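Local coordinates for protein beta-ketoacyl synthase (PDB 4EWG) that probably catalyses the condensation step of fatty acid chain elongation, as a 3-oxoacyl-[acyl-carrier-protein] synthase of the thiolase-like superfamily, at residues L49-L53 / Y210-N216; C266-G270 / T280-A284. All blocks are in the same frame, centred on the assembly; numbering follows the deposited sequence.

Interaction 1: L49-L53 / Y210-N216. With IMD (imidazole), chain C.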
ATOM      1  N   LEU A  49     -13.905  12.887 -22.139  1.00 29.64           N
ATOM      2  CA  LEU A  49     -13.165  11.657 -22.472  1.00 28.39           C
ATOM      3  C   LEU A  49     -13.135  11.504 -23.980  1.00 28.82           C
ATOM      4  O   LEU A  49     -14.159  11.607 -24.621  1.00 28.31           O
ATOM      5  CB  LEU A  49     -13.814  10.436 -21.884  1.00 28.00           C
ATOM      6  CG  LEU A  49     -13.585  10.199 -20.395  1.00 26.98           C
ATOM      7  CD1 LEU A  49     -14.333   8.945 -19.988  1.00 26.18           C
ATOM      8  CD2 LEU A  49     -12.102  10.104 -20.091  1.00 25.13           C
ATOM      9  N   HIS A  50     -11.952  11.267 -24.526  1.00 27.72           N
ATOM     10  CA  HIS A  50     -11.789  11.036 -25.937  1.00 28.22           C
ATOM     11  C   HIS A  50     -12.089   9.624 -26.276  1.00 27.51           C
ATOM     12  O   HIS A  50     -12.784   9.348 -27.256  1.00 27.72           O
ATOM     13  CB  HIS A  50     -10.378  11.397 -26.355  1.00 29.45           C
ATOM     14  CG  HIS A  50     -10.064  12.873 -26.180  1.00 30.24           C
ATOM     15  ND1 HIS A  50      -9.117  13.328 -25.321  1.00 31.42           N
ATOM     16  CD2 HIS A  50     -10.649  13.982 -26.732  1.00 31.52           C
ATOM     17  CE1 HIS A  50      -9.085  14.671 -25.365  1.00 31.49           C
ATOM     18  NE2 HIS A  50     -10.030  15.073 -26.213  1.00 32.38           N
ATOM     19  N   THR A  51     -11.602   8.687 -25.470  1.00 26.46           N
ATOM     20  CA  THR A  51     -11.873   7.279 -25.770  1.00 26.10           C
ATOM     21  C   THR A  51     -13.317   6.907 -25.462  1.00 26.69           C
ATOM     22  O   THR A  51     -13.906   7.428 -24.547  1.00 26.00           O
ATOM     23  CB  THR A  51     -10.924   6.309 -25.045  1.00 24.51           C
ATOM     24  OG1 THR A  51     -11.053   5.005 -25.623  1.00 24.63           O
ATOM     25  CG2 THR A  51     -11.218   6.227 -23.582  1.00 23.79           C
ATOM     26  N   ARG A  52     -13.849   5.981 -26.255  1.00 28.13           N
ATOM     27  CA  ARG A  52     -15.089   5.285 -25.948  1.00 28.74           C
ATOM     28  C   ARG A  52     -14.868   3.761 -25.908  1.00 28.36           C
ATOM     29  O   ARG A  52     -15.774   2.987 -26.223  1.00 28.99           O
ATOM     30  CB  ARG A  52     -16.160   5.651 -26.991  1.00 30.41           C
ATOM     31  CG  ARG A  52     -16.613   7.103 -26.916  1.00 31.18           C
ATOM     32  CD  ARG A  52     -17.394   7.339 -25.640  1.00 31.59           C
ATOM     33  NE  ARG A  52     -17.841   8.718 -25.507  1.00 32.30           N
ATOM     34  CZ  ARG A  52     -17.138   9.698 -24.956  1.00 32.19           C
ATOM     35  NH1 ARG A  52     -15.926   9.480 -24.482  1.00 31.67           N
ATOM     36  NH2 ARG A  52     -17.654  10.911 -24.892  1.00 33.91           N
ATOM     37  N   LEU A  53     -13.666   3.336 -25.528  1.00 27.01           N
ATOM     38  CA  LEU A  53     -13.335   1.894 -25.490  1.00 26.63           C
ATOM     39  C   LEU A  53     -13.024   1.406 -24.076  1.00 25.71           C
ATOM     40  O   LEU A  53     -12.423   2.135 -23.292  1.00 24.58           O
ATOM     41  CB  LEU A  53     -12.116   1.617 -26.372  1.00 26.62           C
ATOM     42  CG  LEU A  53     -12.205   2.089 -27.824  1.00 27.30           C
ATOM     43  CD1 LEU A  53     -10.842   2.008 -28.505  1.00 27.15           C
ATOM     44  CD2 LEU A  53     -13.240   1.242 -28.529  1.00 27.25           C
ATOM     45  N   TYR A 210      -3.385  11.322 -22.844  1.00 19.52           N
ATOM     46  CA  TYR A 210      -3.438  10.876 -24.250  1.00 20.03           C
ATOM     47  C   TYR A 210      -2.829   9.485 -24.462  1.00 19.78           C
ATOM     48  O   TYR A 210      -2.234   9.235 -25.486  1.00 20.21           O
ATOM     49  CB  TYR A 210      -2.756  11.877 -25.188  1.00 20.48           C
ATOM     50  CG  TYR A 210      -3.302  13.255 -25.021  1.00 20.69           C
ATOM     51  CD1 TYR A 210      -2.818  14.079 -24.008  1.00 20.13           C
ATOM     52  CD2 TYR A 210      -4.331  13.745 -25.863  1.00 21.14           C
ATOM     53  CE1 TYR A 210      -3.331  15.334 -23.806  1.00 20.48           C
ATOM     54  CE2 TYR A 210      -4.836  15.026 -25.689  1.00 21.30           C
ATOM     55  CZ  TYR A 210      -4.328  15.816 -24.641  1.00 21.19           C
ATOM     56  OH  TYR A 210      -4.801  17.072 -24.389  1.00 21.37           O
ATOM     57  N   ALA A 211      -2.969   8.596 -23.483  1.00 19.16           N
ATOM     58  CA  ALA A 211      -2.391   7.248 -23.563  1.00 18.78           C
ATOM     59  C   ALA A 211      -3.437   6.237 -23.983  1.00 18.86           C
ATOM     60  O   ALA A 211      -3.100   5.084 -24.307  1.00 18.23           O
ATOM     61  CB  ALA A 211      -1.792   6.848 -22.217  1.00 18.15           C
ATOM     62  N   THR A 212      -4.700   6.664 -24.029  1.00 19.21           N
ATOM     63  CA  THR A 212      -5.773   5.769 -24.428  1.00 19.75           C
ATOM     64  C   THR A 212      -5.923   5.714 -25.956  1.00 20.60           C
ATOM     65  O   THR A 212      -5.814   6.726 -26.633  1.00 21.66           O
ATOM     66  CB  THR A 212      -7.118   6.224 -23.854  1.00 20.24           C
ATOM     67  OG1 THR A 212      -7.288   7.619 -24.099  1.00 20.83           O
ATOM     68  CG2 THR A 212      -7.203   5.958 -22.379  1.00 19.40           C
ATOM     69  N   SER A 213      -6.212   4.533 -26.479  1.00 20.73           N
ATOM     70  CA  SER A 213      -6.665   4.373 -27.863  1.00 21.41           C
ATOM     71  C   SER A 213      -8.004   5.083 -28.090  1.00 22.27           C
ATOM     72  O   SER A 213      -8.894   5.013 -27.227  1.00 22.44           O
ATOM     73  CB  SER A 213      -6.848   2.895 -28.179  1.00 21.21           C
ATOM     74  OG  SER A 213      -7.347   2.706 -29.502  1.00 21.89           O
ATOM     75  N   THR A 214      -8.148   5.741 -29.245  1.00 22.47           N
ATOM     76  CA  THR A 214      -9.356   6.427 -29.597  1.00 22.91           C
ATOM     77  C   THR A 214      -9.975   5.864 -30.897  1.00 24.56           C
ATOM     78  O   THR A 214     -10.774   6.538 -31.550  1.00 24.73           O
ATOM     79  CB  THR A 214      -9.099   7.926 -29.768  1.00 22.72           C
ATOM     80  OG1 THR A 214      -8.101   8.088 -30.738  1.00 22.99           O
ATOM     81  CG2 THR A 214      -8.626   8.578 -28.462  1.00 21.85           C
ATOM     82  N   ARG A 215      -9.644   4.630 -31.257  1.00 25.20           N
ATOM     83  CA  ARG A 215     -10.295   4.001 -32.396  1.00 27.51           C
ATOM     84  C   ARG A 215     -11.679   3.540 -31.989  1.00 28.26           C
ATOM     85  O   ARG A 215     -11.948   2.356 -31.880  1.00 28.56           O
ATOM     86  CB  ARG A 215      -9.444   2.873 -32.943  1.00 28.05           C
ATOM     87  CG  ARG A 215      -8.260   3.432 -33.698  1.00 29.41           C
ATOM     88  CD  ARG A 215      -7.302   2.349 -34.134  1.00 30.68           C
ATOM     89  NE  ARG A 215      -7.829   1.574 -35.271  1.00 31.91           N
ATOM     90  CZ  ARG A 215      -7.142   0.645 -35.937  1.00 32.03           C
ATOM     91  NH1 ARG A 215      -5.895   0.347 -35.585  1.00 31.56           N
ATOM     92  NH2 ARG A 215      -7.706   0.012 -36.954  1.00 33.20           N
ATOM     93  N   ASN A 216     -12.567   4.507 -31.785  1.00 29.28           N
ATOM     94  CA  ASN A 216     -13.824   4.263 -31.085  1.00 29.87           C
ATOM     95  C   ASN A 216     -14.807   3.392 -31.867  1.00 32.30           C
ATOM     96  O   ASN A 216     -15.705   2.762 -31.289  1.00 32.35           O
ATOM     97  CB  ASN A 216     -14.433   5.593 -30.629  1.00 29.57           C
ATOM     98  CG  ASN A 216     -13.606   6.263 -29.521  1.00 28.25           C
ATOM     99  OD1 ASN A 216     -12.804   5.613 -28.843  1.00 28.73           O
ATOM    100  ND2 ASN A 216     -13.837   7.522 -29.295  1.00 27.39           N
TER
HETATM  101  N1  IMD C 501      -5.713  10.570 -27.488  1.00 24.14           N
HETATM  102  C2  IMD C 501      -5.632   9.492 -26.657  1.00 22.62           C
HETATM  103  N3  IMD C 501      -6.365   9.743 -25.554  1.00 23.64           N
HETATM  104  C4  IMD C 501      -6.922  10.995 -25.686  1.00 24.37           C
HETATM  105  C5  IMD C 501      -6.517  11.514 -26.919  1.00 23.65           C

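Interaction 2: C266-G270 / T280-A284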
ATOM      1  N   CYS A 266      12.311  -5.577  -7.948  1.00 16.03           N
ATOM      2  CA  CYS A 266      11.514  -4.414  -7.850  1.00 15.89           C
ATOM      3  C   CYS A 266      12.358  -3.192  -7.648  1.00 16.16           C
ATOM      4  O   CYS A 266      13.176  -3.133  -6.716  1.00 16.66           O
ATOM      5  CB  CYS A 266      10.526  -4.563  -6.699  1.00 16.35           C
ATOM      6  SG  CYS A 266       9.408  -3.159  -6.565  1.00 17.80           S
ATOM      7  N   ASN A 267      12.163  -2.216  -8.524  1.00 16.25           N
ATOM      8  CA  ASN A 267      12.856  -0.942  -8.452  1.00 17.09           C
ATOM      9  C   ASN A 267      12.009   0.186  -9.042  1.00 16.63           C
ATOM     10  O   ASN A 267      10.848  -0.019  -9.346  1.00 16.80           O
ATOM     11  CB  ASN A 267      14.247  -1.023  -9.130  1.00 17.62           C
ATOM     12  CG  ASN A 267      14.176  -1.102 -10.639  1.00 17.91           C
ATOM     13  OD1 ASN A 267      13.110  -1.301 -11.220  1.00 18.57           O
ATOM     14  ND2 ASN A 267      15.319  -0.935 -11.286  1.00 17.83           N
ATOM     15  N   SER A 268      12.583   1.379  -9.136  1.00 17.25           N
ATOM     16  CA  SER A 268      11.957   2.466  -9.896  1.00 17.79           C
ATOM     17  C   SER A 268      12.940   3.258 -10.751  1.00 18.34           C
ATOM     18  O   SER A 268      14.157   3.277 -10.508  1.00 17.70           O
ATOM     19  CB  SER A 268      11.155   3.401  -9.009  1.00 18.24           C
ATOM     20  OG  SER A 268      11.756   3.493  -7.765  1.00 19.31           O
ATOM     21  N   ASP A 269      12.380   3.907 -11.768  1.00 18.55           N
ATOM     22  CA  ASP A 269      13.158   4.707 -12.708  1.00 19.41           C
ATOM     23  C   ASP A 269      13.748   5.966 -12.074  1.00 20.36           C
ATOM     24  O   ASP A 269      14.763   6.453 -12.532  1.00 21.37           O
ATOM     25  CB  ASP A 269      12.297   5.144 -13.895  1.00 19.06           C
ATOM     26  CG  ASP A 269      11.772   3.971 -14.744  1.00 18.57           C
ATOM     27  OD1 ASP A 269      12.359   2.857 -14.680  1.00 18.03           O
ATOM     28  OD2 ASP A 269      10.775   4.198 -15.502  1.00 17.53           O
ATOM     29  N   GLY A 270      13.089   6.496 -11.048  1.00 20.47           N
ATOM     30  CA  GLY A 270      13.464   7.741 -10.429  1.00 21.45           C
ATOM     31  C   GLY A 270      13.682   8.910 -11.392  1.00 23.41           C
ATOM     32  O   GLY A 270      14.587   9.731 -11.178  1.00 25.45           O
ATOM     33  N   THR A 280      16.449   1.221 -16.204  1.00 19.63           N
ATOM     34  CA  THR A 280      15.972   0.788 -14.899  1.00 18.72           C
ATOM     35  C   THR A 280      14.895  -0.281 -15.002  1.00 17.74           C
ATOM     36  O   THR A 280      14.770  -1.102 -14.091  1.00 16.66           O
ATOM     37  CB  THR A 280      15.498   1.976 -14.037  1.00 18.64           C
ATOM     38  OG1 THR A 280      14.921   2.968 -14.891  1.00 19.22           O
ATOM     39  CG2 THR A 280      16.691   2.608 -13.294  1.00 19.10           C
ATOM     40  N   MET A 281      14.141  -0.287 -16.111  1.00 17.58           N
ATOM     41  CA  MET A 281      13.218  -1.394 -16.406  1.00 17.01           C
ATOM     42  C   MET A 281      14.023  -2.695 -16.585  1.00 17.37           C
ATOM     43  O   MET A 281      13.687  -3.721 -16.008  1.00 16.89           O
ATOM     44  CB  MET A 281      12.378  -1.102 -17.658  1.00 16.99           C
ATOM     45  CG  MET A 281      11.389   0.056 -17.487  1.00 16.86           C
ATOM     46  SD  MET A 281      10.847   0.785 -19.054  1.00 17.14           S
ATOM     47  CE  MET A 281       9.521  -0.326 -19.539  1.00 16.51           C
ATOM     48  N   ALA A 282      15.113  -2.624 -17.357  1.00 18.05           N
ATOM     49  CA  ALA A 282      16.029  -3.773 -17.526  1.00 18.73           C
ATOM     50  C   ALA A 282      16.564  -4.211 -16.174  1.00 18.89           C
ATOM     51  O   ALA A 282      16.588  -5.391 -15.856  1.00 18.14           O
ATOM     52  CB  ALA A 282      17.186  -3.439 -18.493  1.00 19.09           C
ATOM     53  N   ARG A 283      16.991  -3.238 -15.372  1.00 19.82           N
ATOM     54  CA  ARG A 283      17.616  -3.527 -14.056  1.00 20.62           C
ATOM     55  C   ARG A 283      16.663  -4.304 -13.149  1.00 19.79           C
ATOM     56  O   ARG A 283      17.086  -5.203 -12.406  1.00 20.51           O
ATOM     57  CB  ARG A 283      18.087  -2.216 -13.410  1.00 21.65           C
ATOM     58  CG  ARG A 283      18.807  -2.336 -12.070  1.00 22.86           C
ATOM     59  CD  ARG A 283      20.128  -3.085 -12.165  1.00 24.46           C
ATOM     60  NE  ARG A 283      20.640  -3.431 -10.835  1.00 25.38           N
ATOM     61  CZ  ARG A 283      21.302  -4.556 -10.522  1.00 26.49           C
ATOM     62  NH1 ARG A 283      21.523  -5.520 -11.427  1.00 26.43           N
ATOM     63  NH2 ARG A 283      21.712  -4.742  -9.270  1.00 26.89           N
ATOM     64  N   ALA A 284      15.369  -4.002 -13.232  1.00 18.84           N
ATOM     65  CA  ALA A 284      14.373  -4.761 -12.496  1.00 18.05           C
ATOM     66  C   ALA A 284      14.385  -6.268 -12.897  1.00 18.33           C
ATOM     67  O   ALA A 284      14.328  -7.155 -12.028  1.00 17.83           O
ATOM     68  CB  ALA A 284      12.996  -4.149 -12.698  1.00 17.91           C
TER
HETATM   69  O   HOH W   1      16.033   5.936 -14.906  1.00 32.54           O

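Interaction 1: L49-L53 / Y210-N216
Asn216 shows how one primary amide can dock a loop, using both of its polar atoms on the backbone of residues 49-53. From the bottom up, its CB rests on CB of Arg52, and CG comes closer, 3.6 Å from Arg52 CB, the start of an arginine chain that then bends away. At the tip the two branches divide the work. ND2 donates to His50 O at 2.9 Å, a bond lying in both the amide and the carbonyl planes, with an N-H...O angle of 163°. OD1 accepts from Arg52 N at 2.8 Å, yet this donor stands well above the amide plane. With CG beside the backbone N (chi1 -68°), the amide reaches both groups, which lie two residues apart.

The reverse grip comes from Thr51. Its OG1, anti to the backbone N (chi1 -167°), donates to Ser213 O at 2.7 Å nearly along the C=O axis, and it also accepts from Leu53 N, closing an ST turn. Beside it, Leu53 CD1 packs 3.6 Å from Arg215 O. Toward the solvent-exposed side, an imidazole, probably from the crystallisation liquor, lies between His50 and Tyr210; N3 is modelled 2.7 Å from Thr212 OG1 as a hydrogen bond, but the ring's placement is uncertain. Asp207 binds that hydroxyl and the backbone N of His50 and Thr51.

Side-chain-to-main-chain bonds thus hold the loop entering strand 53-54 to the loop after helix 200-207, and the two on Asn216 fix its amide's rotation and tell O from N, ND2 facing a carbonyl and OD1 an N-H.

Interaction 2: C266-G270 / T280-A284
Thr280, in the first turn of helix 278-291, meets the end of strand 259-268 with both its side chain and its carbonyl. Its OG1 donates to Asp269 OD1 at 2.6 Å, approaching from above the carboxylate plane, while a water donates to Asp269 O and to the same hydroxyl. Thr277 O, just before the helix, is a further partner of OG1, and Asp269 OD2 takes the backbone N of Thr277. The carbonyl of Thr280 takes two donors from opposite faces of its plane: Ala284 N, in the ordinary helical bond, and Asn267 ND2 at 2.9 Å, with an N-H...O angle of 161° and the acceptor in the asparagine amide plane.

Met281 turns its CG to within 4.1 Å of Asp269 OD1. The next residue to touch the strand is Arg283, whose CB passes 3.7 Å from Asn267 ND2 before the chain leads off to Gln286 and Glu290. Ala284, a turn after Thr280, brings its CB to 3.2 Å from Asn267 OD1, and the amide abuts the helix, ND2 on the carbonyl and OD1 against the methyl. Asn267 reaches there with CG between its backbone N and carbonyl carbon (chi1 72°), and Asn403 ND2 bonds its OD1 and Asp269 OD1 alike.

Strand 259-268, a short loop and helix 278-291 form a beta-alpha unit of the thiolase-like fold, the helix segment running back along strand 266-268 at 169° with axes 7.7 Å apart. Strand 402-409 borders the same strand and supplies Asn403, helix 310-324 packs against Met281, and Ser268 OG bonds to Gly159 of the second subunit.

The two contacts lie in series along the chain: interaction 1 closes with 210-216 before interaction 2 opens at 266. Their centres are 28 Å apart and their nearest atoms about 14 Å, with no touch between them. Interaction 1 joins two loops, one leading to strand 53-54 and the other following helix 200-207, and so ties distant parts of the N-terminal family region. Interaction 2 is local, packing helix 278-291 on strand 259-268 of the large mixed sheet. That strand and strand 238-246, which follows the 210-216 loop, flank strand 8-16 in the sheet. Both contacts also border the second subunit, at Leu49 and along 266-268, consistent with a dimeric synthase.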